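Local coordinates for protein ORF10 (Moritella marina, PDB 6RIW) that probably elongates acyl chains during polyunsaturated fatty acid synthesis, this part of the longer protein being its ketosynthase-chain length factor didomain, at residues A[87-92]-A[124-129]; A[120-125]-A[224-229]. All coordinates share one frame; numbering follows the deposited sequence.

Both contacts lie in the ketosynthase half of the didomain, within the N-terminal beta-ketoacyl synthase region of the thiolase-like fold, with centres about 7 Å apart. They share Phe124 and Pro125 in the loop that leaves strand 115-120 and runs to helix 129-148. Along this loop interaction 2 comes first, pairing 120-125 with the turn between strand 217-224 and helix 228-237; interaction 1 follows, where 124-129 meets the start of helix 88-104. The two also touch directly, Leu89 CA lying 3.6 Å from Ala225 CB. One connection is thus held in succession by two helix N-termini, beside the chain length factor residues His589 and Arg592.

Interaction 1 of 2, residues A[87-92]-A[124-129]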
loop_
_atom_site.group_PDB
_atom_site.type_symbol
_atom_site.label_atom_id
_atom_site.label_comp_id
_atom_site.label_asym_id
_atom_site.label_seq_id
_atom_site.Cartn_x
_atom_site.Cartn_y
_atom_site.Cartn_z
ATOM N N ASP A 87 -1.243 -7.995 14.261
ATOM C CA ASP A 87 -1.705 -6.632 14.506
ATOM C C ASP A 87 -3.208 -6.480 14.248
ATOM O O ASP A 87 -3.835 -7.269 13.526
ATOM C CB ASP A 87 -0.942 -5.656 13.584
ATOM C CG ASP A 87 -1.114 -4.191 13.963
ATOM O OD1 ASP A 87 -0.400 -3.718 14.893
ATOM O OD2 ASP A 87 -1.924 -3.477 13.298
ATOM N N ASP A 88 -3.765 -5.402 14.817
ATOM C CA ASP A 88 -5.126 -4.961 14.477
ATOM C C ASP A 88 -5.353 -4.951 12.972
ATOM O O ASP A 88 -6.445 -5.289 12.488
ATOM C CB ASP A 88 -5.364 -3.548 15.011
ATOM C CG ASP A 88 -5.614 -3.504 16.510
ATOM O OD1 ASP A 88 -5.999 -4.543 17.084
ATOM O OD2 ASP A 88 -5.406 -2.412 17.101
ATOM N N LEU A 89 -4.357 -4.495 12.211
ATOM C CA LEU A 89 -4.510 -4.471 10.755
ATOM C C LEU A 89 -5.004 -5.815 10.242
ATOM O O LEU A 89 -5.986 -5.893 9.493
ATOM C CB LEU A 89 -3.188 -4.114 10.092
ATOM C CG LEU A 89 -3.315 -3.553 8.669
ATOM C CD1 LEU A 89 -2.049 -2.773 8.321
ATOM C CD2 LEU A 89 -3.544 -4.658 7.694
ATOM N N ASN A 90 -4.312 -6.887 10.619
ATOM C CA ASN A 90 -4.687 -8.212 10.138
ATOM C C ASN A 90 -5.983 -8.679 10.773
ATOM O O ASN A 90 -6.846 -9.256 10.092
ATOM C CB ASN A 90 -3.573 -9.211 10.442
ATOM C CG ASN A 90 -2.213 -8.745 9.936
ATOM O OD1 ASN A 90 -1.774 -9.146 8.869
ATOM N ND2 ASN A 90 -1.551 -7.895 10.703
ATOM N N GLN A 91 -6.128 -8.465 12.082
ATOM C CA GLN A 91 -7.285 -9.016 12.786
ATOM C C GLN A 91 -8.574 -8.341 12.342
ATOM O O GLN A 91 -9.611 -9.003 12.192
ATOM C CB GLN A 91 -7.092 -8.867 14.288
ATOM C CG GLN A 91 -5.900 -9.704 14.791
ATOM C CD GLN A 91 -5.791 -9.722 16.291
ATOM O OE1 GLN A 91 -6.351 -8.869 16.973
ATOM N NE2 GLN A 91 -5.061 -10.708 16.821
ATOM N N TRP A 92 -8.537 -7.021 12.146
ATOM C CA TRP A 92 -9.744 -6.337 11.697
ATOM C C TRP A 92 -10.146 -6.801 10.301
ATOM O O TRP A 92 -11.335 -6.959 10.018
ATOM C CB TRP A 92 -9.541 -4.826 11.711
ATOM C CG TRP A 92 -9.338 -4.238 13.066
ATOM C CD1 TRP A 92 -9.472 -4.864 14.280
ATOM C CD2 TRP A 92 -8.943 -2.896 13.349
ATOM N NE1 TRP A 92 -9.187 -3.990 15.294
ATOM C CE2 TRP A 92 -8.868 -2.770 14.751
ATOM C CE3 TRP A 92 -8.649 -1.786 12.549
ATOM C CZ2 TRP A 92 -8.482 -1.578 15.377
ATOM C CZ3 TRP A 92 -8.280 -0.594 13.169
ATOM C CH2 TRP A 92 -8.208 -0.502 14.572
ATOM N N PHE A 124 1.718 2.295 5.848
ATOM C CA PHE A 124 2.304 2.999 6.990
ATOM C C PHE A 124 2.727 2.020 8.076
ATOM O O PHE A 124 2.150 0.938 8.197
ATOM C CB PHE A 124 1.284 3.936 7.633
ATOM C CG PHE A 124 0.959 5.177 6.843
ATOM C CD1 PHE A 124 1.676 5.536 5.721
ATOM C CD2 PHE A 124 -0.086 5.987 7.270
ATOM C CE1 PHE A 124 1.355 6.693 5.031
ATOM C CE2 PHE A 124 -0.413 7.144 6.592
ATOM C CZ PHE A 124 0.320 7.498 5.467
ATOM N N PRO A 125 3.656 2.413 8.947
ATOM C CA PRO A 125 3.940 1.609 10.146
ATOM C C PRO A 125 2.658 1.324 10.916
ATOM O O PRO A 125 1.741 2.146 10.948
ATOM C CB PRO A 125 4.880 2.497 10.962
ATOM C CG PRO A 125 5.606 3.370 9.885
ATOM C CD PRO A 125 4.535 3.590 8.815
ATOM N N THR A 126 2.619 0.165 11.561
ATOM C CA THR A 126 1.516 -0.196 12.440
ATOM C C THR A 126 2.010 -0.237 13.877
ATOM O O THR A 126 3.210 -0.132 14.161
ATOM C CB THR A 126 0.902 -1.550 12.073
ATOM O OG1 THR A 126 1.847 -2.591 12.350
ATOM C CG2 THR A 126 0.462 -1.598 10.588
ATOM N N LYS A 127 1.068 -0.417 14.810
ATOM C CA LYS A 127 1.485 -0.478 16.204
ATOM C C LYS A 127 2.395 -1.677 16.449
ATOM O O LYS A 127 3.319 -1.591 17.268
ATOM C CB LYS A 127 0.253 -0.513 17.120
ATOM C CG LYS A 127 -0.648 0.719 16.967
ATOM C CD LYS A 127 -1.766 0.711 18.043
ATOM C CE LYS A 127 -2.739 -0.457 17.795
ATOM N NZ LYS A 127 -3.525 -0.344 16.499
ATOM N N SER A 128 2.215 -2.761 15.681
ATOM C CA SER A 128 3.050 -3.944 15.840
ATOM C C SER A 128 4.353 -3.857 15.054
ATOM O O SER A 128 5.390 -4.321 15.535
ATOM C CB SER A 128 2.283 -5.201 15.414
ATOM O OG SER A 128 1.118 -5.365 16.216
ATOM N N SER A 129 4.328 -3.321 13.832
ATOM C CA SER A 129 5.578 -3.293 13.054
ATOM C C SER A 129 6.657 -2.460 13.755
ATOM O O SER A 129 7.849 -2.794 13.673
ATOM C CB SER A 129 5.312 -2.801 11.623
ATOM O OG SER A 129 5.024 -1.411 11.556
HETATM O O HOH W 1 -1.822 -0.861 14.166
#
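Asp87 reaches across to Ser128 and Thr126 from the N-cap of helix 88-104, meeting a loop whose own end is a capping box: Ser129 N donates to Thr126 OG1, and Thr126 N to Ser129 OG. Two helix starts in the N-terminal half of the ketosynthase are thereby joined through one carboxylate. With CG anti to the backbone N (chi1 -167°), the Asp87 side chain is directed at the loop. Its CB lies 3.7 Å from Ser128 CB, and CG comes near both Ser128 OG and Thr126 OG1. Beyond CG the two oxygens divide the work. OD2 takes the nearly straight bond from Leu89 N, the capping bond of its own helix, and also accepts a hydrogen bond from a water. OD1 is gripped twice by Ser128: the hydroxyl OG donates at 2.6 Å to the anti lone pair, while the backbone N, 2.9 Å from OD1, comes in 33° out of the carboxylate plane with a more bent N-H. These bonds fix the rotation of the carboxylate and, with the helix N-terminus beside it, would favour its charged form.

On one flank, Leu89 CD1 packs against Thr126 CG2, the two side chains crossing at about a right angle. At the partly exposed Asp88 and Lys127, the lysine bends at chi3 and chi4 to bring NZ into a salt bridge with Asp88, whose CB rests over the Trp92 ring toward its rim. NZ meets Asp88 OD2 at 2.9 Å and also donates to the water held by Asp87 OD2 and Lys127 N.

Interaction 2 of 2, residues A[120-125]-A[224-229]; sequences GNLSFP and SAADPM
The phenyl ring of Phe124 meets Ala226 at its edge, where the methyl CB lies in the ring plane, 3.8 Å from CD2. One face of the same ring is overlaid by Leu122 from its own segment, whose CD2 stands 4.1 Å above the plane and toward the rim. Elsewhere the ring meets that of Phe230 with the two planes inclined to each other. CG of Phe124 is anti to the carbonyl carbon (chi1 -73°), and the tip of the ring leads away from 224-229, so the methylene does the closest apolar packing: Phe124 CB is 3.6 Å from Ala226 CB. Leu122 CD1 meets the same methyl from a direction roughly square to that of the Phe124 methylene, and also touches Ser224 OG.

The backbones run nearly parallel, their directions 16° apart, and are tied by Asp227 N donating to Pro125 O at 2.8 Å. The N-H points almost straight at the oxygen (178°). Asp227 CB packs against this same oxygen. Asp227 is the N-cap of helix 228-237, its OD1 accepting from Met229 N, while OD2 accepts from Asn130 ND2 and forms a salt bridge with Arg592. Farther back, a water donates to Asn121 OD1 and accepts from Ala225 N, bridging the Asn121 side chain to the backbone of 224-229.

The contact extends the parallel pairing of strands 115-120 and 217-224 into the connections that follow them. Helix 88-104 packs beside Asn121 and Ala225, and at the far end helix 589-595, in the chain length factor half, lies against Pro125 and Met229.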
loop_
_atom_site.group_PDB
_atom_site.type_symbol
_atom_site.label_atom_id
_atom_site.label_comp_id
_atom_site.label_asym_id
_atom_site.label_seq_id
_atom_site.Cartn_x
_atom_site.Cartn_y
_atom_site.Cartn_z
ATOM N N GLY A 120 -8.062 -2.528 0.064
ATOM C CA GLY A 120 -7.408 -1.233 0.235
ATOM C C GLY A 120 -6.667 -1.183 1.567
ATOM O O GLY A 120 -7.159 -1.665 2.592
ATOM N N ASN A 121 -5.465 -0.588 1.561
ATOM C CA ASN A 121 -4.621 -0.655 2.754
ATOM C C ASN A 121 -3.557 0.443 2.711
ATOM O O ASN A 121 -3.073 0.803 1.638
ATOM C CB ASN A 121 -3.962 -2.039 2.858
ATOM C CG ASN A 121 -3.243 -2.257 4.172
ATOM O OD1 ASN A 121 -3.527 -1.603 5.175
ATOM N ND2 ASN A 121 -2.281 -3.180 4.167
ATOM N N LEU A 122 -3.216 0.978 3.890
ATOM C CA LEU A 122 -2.143 1.966 4.031
ATOM C C LEU A 122 -0.778 1.286 4.073
ATOM O O LEU A 122 -0.618 0.229 4.684
ATOM C CB LEU A 122 -2.321 2.764 5.332
ATOM C CG LEU A 122 -3.483 3.748 5.367
ATOM C CD1 LEU A 122 -3.841 4.176 6.802
ATOM C CD2 LEU A 122 -3.142 4.960 4.501
ATOM N N SER A 123 0.219 1.911 3.448
ATOM C CA SER A 123 1.598 1.443 3.552
ATOM C C SER A 123 2.340 2.152 4.671
ATOM O O SER A 123 3.471 2.598 4.463
ATOM C CB SER A 123 2.314 1.647 2.213
ATOM O OG SER A 123 1.793 0.758 1.243
ATOM N N PHE A 124 1.718 2.295 5.848
ATOM C CA PHE A 124 2.304 2.999 6.990
ATOM C C PHE A 124 2.727 2.020 8.076
ATOM O O PHE A 124 2.150 0.938 8.197
ATOM C CB PHE A 124 1.284 3.936 7.633
ATOM C CG PHE A 124 0.959 5.177 6.843
ATOM C CD1 PHE A 124 1.676 5.536 5.721
ATOM C CD2 PHE A 124 -0.086 5.987 7.270
ATOM C CE1 PHE A 124 1.355 6.693 5.031
ATOM C CE2 PHE A 124 -0.413 7.144 6.592
ATOM C CZ PHE A 124 0.320 7.498 5.467
ATOM N N PRO A 125 3.656 2.413 8.947
ATOM C CA PRO A 125 3.940 1.609 10.146
ATOM C C PRO A 125 2.658 1.324 10.916
ATOM O O PRO A 125 1.741 2.146 10.948
ATOM C CB PRO A 125 4.880 2.497 10.962
ATOM C CG PRO A 125 5.606 3.370 9.885
ATOM C CD PRO A 125 4.535 3.590 8.815
ATOM N N SER A 224 -7.851 0.400 7.581
ATOM C CA SER A 224 -7.041 1.542 7.982
ATOM C C SER A 224 -6.666 1.266 9.434
ATOM O O SER A 224 -7.500 1.428 10.335
ATOM C CB SER A 224 -7.832 2.849 7.824
ATOM O OG SER A 224 -7.253 3.915 8.558
ATOM N N ALA A 225 -5.427 0.820 9.666
ATOM C CA ALA A 225 -4.957 0.494 11.020
ATOM C C ALA A 225 -3.490 0.870 11.188
ATOM O O ALA A 225 -2.698 0.138 11.803
ATOM C CB ALA A 225 -5.148 -0.991 11.328
ATOM N N ALA A 226 -3.103 1.999 10.617
ATOM C CA ALA A 226 -1.755 2.510 10.825
ATOM C C ALA A 226 -1.567 2.981 12.267
ATOM O O ALA A 226 -2.525 3.293 12.980
ATOM C CB ALA A 226 -1.494 3.678 9.868
ATOM N N ASP A 227 -0.303 3.071 12.674
ATOM C CA ASP A 227 0.081 3.652 13.951
ATOM C C ASP A 227 -0.535 5.041 14.060
ATOM O O ASP A 227 -0.189 5.946 13.290
ATOM C CB ASP A 227 1.614 3.709 14.062
ATOM C CG ASP A 227 2.100 4.409 15.332
ATOM O OD1 ASP A 227 1.270 4.773 16.190
ATOM O OD2 ASP A 227 3.333 4.587 15.466
ATOM N N PRO A 228 -1.479 5.236 14.988
ATOM C CA PRO A 228 -2.117 6.557 15.119
ATOM C C PRO A 228 -1.147 7.705 15.339
ATOM O O PRO A 228 -1.437 8.831 14.902
ATOM C CB PRO A 228 -3.054 6.369 16.326
ATOM C CG PRO A 228 -3.374 4.877 16.318
ATOM C CD PRO A 228 -2.068 4.224 15.886
ATOM N N MET A 229 -0.001 7.470 15.993
ATOM C CA MET A 229 0.965 8.553 16.153
ATOM C C MET A 229 1.533 8.980 14.807
ATOM O O MET A 229 1.712 10.181 14.554
ATOM C CB MET A 229 2.096 8.146 17.100
ATOM C CG MET A 229 3.124 9.259 17.272
ATOM S SD MET A 229 4.594 8.769 18.192
ATOM C CE MET A 229 3.850 8.521 19.797
HETATM O O HOH W 2 -3.601 0.180 7.537
#